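Local atomic coordinates of formate-dependent phosphoribosylglycinamide formyltransferase (Mycobacterium tuberculosis H37Rv, PDB entry 6KHR), a protein that belongs to the ATP-grasp superfamily of enzymes and carries the ATP-grasp domain that gives this superfamily its name. Residues A[263-267]-A[268-272]; A[394-398]-A[399-403]. All coordinates share one frame; numbering follows the deposited sequence.

Interaction 1: residues A[263-267]-A[268-272]; sequences QKLST and AALDA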
# COMPACT_ATOMS: atom_id res chain seq x y z
N GLN A 263 10.04 -6.98 16.89
CA GLN A 263 10.20 -7.40 18.27
C GLN A 263 11.56 -8.05 18.44
O GLN A 263 11.88 -9.02 17.74
CB GLN A 263 9.09 -8.38 18.65
CG GLN A 263 9.36 -9.09 19.98
CD GLN A 263 9.47 -8.11 21.14
OE1 GLN A 263 8.53 -7.34 21.42
NE2 GLN A 263 10.63 -8.10 21.81
N LYS A 264 12.38 -7.55 19.37
CA LYS A 264 13.69 -8.14 19.59
C LYS A 264 13.56 -9.51 20.26
O LYS A 264 12.74 -9.72 21.16
CB LYS A 264 14.58 -7.22 20.43
CG LYS A 264 14.14 -7.02 21.90
CD LYS A 264 14.72 -8.09 22.87
CE LYS A 264 13.66 -8.59 23.87
NZ LYS A 264 13.94 -9.93 24.48
N LEU A 265 14.38 -10.45 19.81
CA LEU A 265 14.48 -11.76 20.43
C LEU A 265 15.95 -12.10 20.63
O LEU A 265 16.82 -11.64 19.88
CB LEU A 265 13.79 -12.83 19.58
CG LEU A 265 12.32 -12.59 19.28
CD1 LEU A 265 11.78 -13.67 18.37
CD2 LEU A 265 11.54 -12.58 20.58
N SER A 266 16.22 -12.91 21.64
CA SER A 266 17.56 -13.45 21.79
C SER A 266 17.87 -14.39 20.63
O SER A 266 16.97 -14.93 19.96
CB SER A 266 17.70 -14.18 23.12
OG SER A 266 16.59 -15.03 23.33
N THR A 267 19.16 -14.59 20.39
CA THR A 267 19.56 -15.59 19.41
C THR A 267 18.83 -16.92 19.65
O THR A 267 18.26 -17.49 18.71
CB THR A 267 21.07 -15.79 19.46
OG1 THR A 267 21.47 -15.88 20.83
CG2 THR A 267 21.77 -14.62 18.82
N ALA A 268 18.82 -17.42 20.88
CA ALA A 268 18.19 -18.73 21.09
C ALA A 268 16.69 -18.64 20.85
O ALA A 268 16.10 -19.53 20.23
CB ALA A 268 18.49 -19.28 22.49
N ALA A 269 16.07 -17.54 21.28
CA ALA A 269 14.64 -17.37 21.02
C ALA A 269 14.37 -17.26 19.53
O ALA A 269 13.41 -17.86 19.02
CB ALA A 269 14.09 -16.17 21.78
N LEU A 270 15.20 -16.51 18.81
CA LEU A 270 14.94 -16.33 17.38
C LEU A 270 15.20 -17.62 16.61
O LEU A 270 14.48 -17.93 15.66
CB LEU A 270 15.78 -15.18 16.81
CG LEU A 270 15.53 -14.84 15.34
CD1 LEU A 270 14.23 -14.06 15.13
CD2 LEU A 270 16.69 -14.07 14.81
N ASP A 271 16.21 -18.40 17.02
CA ASP A 271 16.46 -19.69 16.38
C ASP A 271 15.28 -20.62 16.58
O ASP A 271 14.81 -21.27 15.63
CB ASP A 271 17.74 -20.34 16.92
CG ASP A 271 18.98 -19.51 16.64
OD1 ASP A 271 19.05 -18.87 15.56
OD2 ASP A 271 19.89 -19.48 17.50
N ALA A 272 14.78 -20.70 17.81
CA ALA A 272 13.59 -21.50 18.08
C ALA A 272 12.42 -21.05 17.20
O ALA A 272 11.72 -21.88 16.61
CB ALA A 272 13.21 -21.39 19.56
O HOH W 1 19.86 -16.51 22.93

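Interaction 2: residues A[394-398]-A[399-403]; sequences ATAPE and VAIAR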
# COMPACT_ATOMS: atom_id res chain seq x y z
N ALA A 394 2.42 4.43 12.64
CA ALA A 394 3.56 5.32 12.74
C ALA A 394 4.83 4.51 12.50
O ALA A 394 4.87 3.31 12.76
CB ALA A 394 3.64 5.97 14.11
N THR A 395 5.85 5.19 12.00
CA THR A 395 7.20 4.64 12.02
C THR A 395 8.10 5.61 12.74
O THR A 395 7.70 6.73 13.04
CB THR A 395 7.72 4.34 10.60
OG1 THR A 395 7.61 5.53 9.80
CG2 THR A 395 6.92 3.16 9.96
N ALA A 396 9.33 5.20 13.00
CA ALA A 396 10.29 5.94 13.81
C ALA A 396 11.63 5.23 13.75
O ALA A 396 11.69 4.05 13.35
CB ALA A 396 9.82 6.02 15.26
N PRO A 397 12.71 5.89 14.14
CA PRO A 397 13.99 5.16 14.28
C PRO A 397 13.97 4.13 15.38
O PRO A 397 14.85 3.27 15.39
CB PRO A 397 15.01 6.27 14.58
CG PRO A 397 14.38 7.52 14.09
CD PRO A 397 12.88 7.34 14.21
N GLU A 398 13.02 4.18 16.31
CA GLU A 398 12.94 3.15 17.35
C GLU A 398 11.50 2.70 17.54
O GLU A 398 10.55 3.49 17.37
CB GLU A 398 13.48 3.63 18.68
CG GLU A 398 14.98 3.68 18.76
CD GLU A 398 15.55 4.90 18.07
OE1 GLU A 398 14.98 6.02 18.23
OE2 GLU A 398 16.55 4.74 17.34
N VAL A 399 11.36 1.42 17.89
CA VAL A 399 10.03 0.86 18.11
C VAL A 399 9.31 1.63 19.19
O VAL A 399 8.10 1.88 19.09
CB VAL A 399 10.13 -0.64 18.46
CG1 VAL A 399 8.79 -1.19 18.88
CG2 VAL A 399 10.65 -1.41 17.27
N ALA A 400 10.04 2.06 20.22
CA ALA A 400 9.43 2.74 21.34
C ALA A 400 8.79 4.05 20.91
O ALA A 400 7.65 4.35 21.29
CB ALA A 400 10.48 2.98 22.43
N ILE A 401 9.50 4.84 20.09
CA ILE A 401 8.88 6.04 19.54
C ILE A 401 7.74 5.66 18.61
O ILE A 401 6.67 6.28 18.62
CB ILE A 401 9.93 6.91 18.83
CG1 ILE A 401 11.02 7.35 19.79
CG2 ILE A 401 9.29 8.13 18.17
CD1 ILE A 401 12.33 7.61 19.09
N ALA A 402 7.92 4.60 17.83
CA ALA A 402 6.88 4.23 16.88
C ALA A 402 5.59 3.81 17.60
O ALA A 402 4.49 4.14 17.13
CB ALA A 402 7.41 3.14 15.95
N ARG A 403 5.71 3.17 18.76
CA ARG A 403 4.50 2.83 19.50
C ARG A 403 3.87 4.06 20.14
O ARG A 403 2.64 4.19 20.15
CB ARG A 403 4.80 1.77 20.57
CG ARG A 403 5.14 0.43 19.97
CD ARG A 403 5.54 -0.55 21.01
NE ARG A 403 4.43 -0.84 21.91
CZ ARG A 403 4.51 -1.66 22.95
NH1 ARG A 403 5.65 -2.27 23.24
NH2 ARG A 403 3.45 -1.86 23.71

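Interaction 1: residues A[263-267]-A[268-272]
The carbonyl oxygen S266 O takes the backbone hydrogen of L270 N at 2.6 Å, and this bond opens the first turn of helix 267-284. Residues 263-272 are a worked example of an N-capped helix start: S266 occupies the N-cap, and its hydroxyl OG accepts from A269 N at 3.3 Å, bent to 149° at the hydrogen. With chi1 at 46°, OG sits between the backbone N and the carbonyl carbon, within range of an amide that has no turn before it to supply an acceptor. Thus one residue serves two amides of the turn, one through its side chain and one through its carbonyl. The next bond, D271 N to T267 O, repeats the helical pattern.

On the flank of the turn, L265 lays CB against A269 CB at 4.0 Å and brings CD1 to L270 CD1, the two leucine side chains crossing at about a right angle. Both leucines also touch P246 of strand 238-252, which ties the helix start to the sheet. At the helix start, one water lies 2.7 Å from T267 OG1 and accepts from A268 N.

Interaction 2: residues A[394-398]-A[399-403]
I401 packs on the A396 methyl where strand 390-395 gives way to helix 399-413, a strand-turn-helix junction in which the chain folds back on itself and E398 takes the N-cap position. Followed outward, I401 CB lies 3.7 Å from A396 CB, and the branch CG2 touches the same methyl at 3.6 Å. The other branch, CG1, is anti to the carbonyl carbon (chi1 -61°) and leads to CD1. E398 runs alongside I401 and points the same way, and the bend of its chain at chi2 (79°) carries OE1 beside I401 CD1. CG2 therefore meets the A396 methyl, while CD1 meets the carboxylate end.

A402 supplies the second half of the junction. Its CB packs on A396 CB at 3.8 Å, while A394 CB rests near A402 O. The carbonyl of the N-cap residue makes the first helical bond, E398 O accepting from A402 N at 2.9 Å. A396 is tied to the neighbouring loop as well, its O accepting from S344 OG.

The small methyls of A396 and A402 meet directly, which is consistent with the close approach of strand end and helix; the contact is mainly apolar, and the exposed acid meets the isoleucine tip by van der Waals contact alone.

In the fold
Interaction 1 comes first along the chain and interaction 2 some 130 residues later, yet their centres lie only 20 Å apart and their nearest atoms about 6 Å, without touching. Each marks the passage from a strand into a helix, and both strands, 256-261 and 390-395, belong to one eight-stranded antiparallel sheet, with 346-351 between them. W260, near the end of strand 256-261, links the two sites: it hydrogen-bonds to Q263 of interaction 1 and makes a cation-pi contact with R403 of interaction 2, which also forms a salt bridge to E258. V399 touches P262 too. The C-terminal helix 399-413 is thereby fastened to the end of strand 256-261, which leads into helix 267-284 of the ATP-grasp domain.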